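Local coordinates for protein orotidine-5-phosphate decarboxylase/orotate phosphoribosyltransferase, putative (Ompdcase-oprtase, putative) (Leishmania infantum, PDB 3QW3) that probably catalyses, through this decarboxylase domain of a bifunctional UMP synthase, the conversion of orotidine 5'-phosphate to UMP and CO2, the last step of de novo UMP synthesis, at residues Ala29-Cys34 with Leu66-Arg71. Numbering follows the deposited sequence.
Sequences AAVEEC and LSEVIR
Cys34, whose backbone N is hydrogen-bonded to Ala30 O one helical turn back (3.0 Å), sets its CB against both methyls of Val69, with CG1 the nearer at 3.7 Å. Its sulfur lies a little farther from the same CG1, so the beta carbon makes the tighter contact. No hydrogen bond passes between segments 29-34 and 66-71; side-chain packing joins them. One turn earlier on helix 27-41, Val31 meets Val69 as the two side chains pass in opposite directions. Val69 CG2 lies 3.9 Å from Val31 CA, close to the backbone of the other helix, and 4.2 Å from Val31 CG2.

The other branch of Val31 turns to Glu68. Its CG1 stands anti to the backbone N (chi1 177°), which brings it over the carboxylate of Glu68. Glu68 is extended throughout and crosses Val31 at about a right angle. The methyl sits squarely above the flat face of the acid: Val31 CG1 is 3.6 Å from Glu68 CD and 3.9 Å from each of Glu68 OE1 and OE2. The exposed Glu68 thus lays its carboxylate against a buried valine. Glu32 OE2 comes within 5.2 Å of Glu68 OE1, a like-charge pair whose repulsion solvent probably weakens, since both residues are exposed.

On the inner side, Phe55 of helix 52-56 and Leu20 of strand 16-20 touch both Cys34 and Val69, carrying the apolar seam toward the sheet. The axes of segments 29-34 and 66-71 run nearly parallel, 15° apart, and approach to 9.5 Å. This is how successive outer helices pack side by side around a TIM barrel: helices 27-41 and 60-72 follow the neighbouring parallel strands 16-20 and 47-50 in the (beta/alpha)8 fold of the orotidine 5'-phosphate decarboxylase family.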
loop_
_atom_site.group_PDB
_atom_site.type_symbol
_atom_site.label_atom_id
_atom_site.label_comp_id
_atom_site.label_asym_id
_atom_site.label_seq_id
_atom_site.Cartn_x
_atom_site.Cartn_y
_atom_site.Cartn_z
ATOM N N ALA A 29 21.544 12.123 -8.715
ATOM C CA ALA A 29 20.943 13.406 -9.068
ATOM C C ALA A 29 19.698 13.700 -8.226
ATOM O O ALA A 29 19.471 14.853 -7.839
ATOM C CB ALA A 29 20.624 13.466 -10.556
ATOM N N ALA A 30 18.910 12.659 -7.932
ATOM C CA ALA A 30 17.712 12.795 -7.090
ATOM C C ALA A 30 18.055 13.297 -5.693
ATOM O O ALA A 30 17.368 14.170 -5.165
ATOM C CB ALA A 30 16.942 11.471 -7.009
ATOM N N VAL A 31 19.116 12.742 -5.106
ATOM C CA VAL A 31 19.608 13.178 -3.797
ATOM C C VAL A 31 19.973 14.666 -3.820
ATOM O O VAL A 31 19.578 15.420 -2.928
ATOM C CB VAL A 31 20.815 12.340 -3.318
ATOM C CG1 VAL A 31 21.359 12.863 -1.984
ATOM C CG2 VAL A 31 20.418 10.880 -3.171
ATOM N N GLU A 32 20.717 15.080 -4.845
ATOM C CA GLU A 32 21.133 16.481 -4.960
ATOM C C GLU A 32 19.946 17.428 -5.128
ATOM O O GLU A 32 19.894 18.481 -4.483
ATOM C CB GLU A 32 22.164 16.669 -6.079
ATOM C CG GLU A 32 23.522 16.022 -5.771
ATOM C CD GLU A 32 24.044 16.353 -4.375
ATOM O OE1 GLU A 32 24.210 17.554 -4.058
ATOM O OE2 GLU A 32 24.293 15.409 -3.589
ATOM N N GLU A 33 19.001 17.033 -5.981
ATOM C CA GLU A 33 17.753 17.763 -6.195
ATOM C C GLU A 33 16.984 17.963 -4.882
ATOM O O GLU A 33 16.522 19.067 -4.588
ATOM C CB GLU A 33 16.879 17.018 -7.211
ATOM C CG GLU A 33 15.551 17.696 -7.543
ATOM C CD GLU A 33 14.677 16.870 -8.478
ATOM O OE1 GLU A 33 15.170 15.883 -9.055
ATOM O OE2 GLU A 33 13.490 17.214 -8.644
ATOM N N CYS A 34 16.844 16.888 -4.106
ATOM C CA CYS A 34 16.156 16.961 -2.815
ATOM C C CYS A 34 16.918 17.821 -1.804
ATOM O O CYS A 34 16.317 18.628 -1.096
ATOM C CB CYS A 34 15.908 15.567 -2.247
ATOM S SG CYS A 34 14.684 14.615 -3.177
ATOM N N LEU A 66 17.155 7.367 -0.600
ATOM C CA LEU A 66 16.084 7.760 0.316
ATOM C C LEU A 66 16.629 7.949 1.727
ATOM O O LEU A 66 16.279 8.916 2.400
ATOM C CB LEU A 66 14.947 6.726 0.308
ATOM C CG LEU A 66 13.753 6.970 1.240
ATOM C CD1 LEU A 66 13.135 8.361 1.037
ATOM C CD2 LEU A 66 12.707 5.881 1.046
ATOM N N SER A 67 17.498 7.034 2.157
ATOM C CA SER A 67 18.114 7.129 3.480
ATOM C C SER A 67 18.905 8.426 3.608
ATOM O O SER A 67 18.776 9.143 4.607
ATOM C CB SER A 67 19.014 5.920 3.767
ATOM O OG SER A 67 19.588 6.028 5.061
ATOM N N GLU A 68 19.695 8.727 2.579
ATOM C CA GLU A 68 20.521 9.933 2.541
ATOM C C GLU A 68 19.678 11.215 2.544
ATOM O O GLU A 68 20.010 12.179 3.237
ATOM C CB GLU A 68 21.466 9.901 1.333
ATOM C CG GLU A 68 22.414 11.095 1.251
ATOM C CD GLU A 68 23.520 10.934 0.213
ATOM O OE1 GLU A 68 24.427 11.795 0.194
ATOM O OE2 GLU A 68 23.487 9.965 -0.581
ATOM N N VAL A 69 18.590 11.221 1.775
ATOM C CA VAL A 69 17.691 12.379 1.729
ATOM C C VAL A 69 17.033 12.623 3.094
ATOM O O VAL A 69 16.966 13.762 3.555
ATOM C CB VAL A 69 16.636 12.259 0.581
ATOM C CG1 VAL A 69 15.573 13.350 0.685
ATOM C CG2 VAL A 69 17.317 12.330 -0.777
ATOM N N ILE A 70 16.575 11.556 3.747
ATOM C CA ILE A 70 15.974 11.675 5.083
ATOM C C ILE A 70 16.988 12.242 6.088
ATOM O O ILE A 70 16.667 13.152 6.857
ATOM C CB ILE A 70 15.361 10.330 5.560
ATOM C CG1 ILE A 70 14.096 10.024 4.742
ATOM C CG2 ILE A 70 15.055 10.355 7.062
ATOM C CD1 ILE A 70 13.521 8.636 4.945
ATOM N N ARG A 71 18.213 11.720 6.051
ATOM C CA ARG A 71 19.291 12.197 6.918
ATOM C C ARG A 71 19.597 13.681 6.667
ATOM O O ARG A 71 20.003 14.398 7.589
ATOM C CB ARG A 71 20.543 11.330 6.739
ATOM C CG ARG A 71 21.491 11.326 7.928
ATOM C CD ARG A 71 22.514 10.192 7.819
#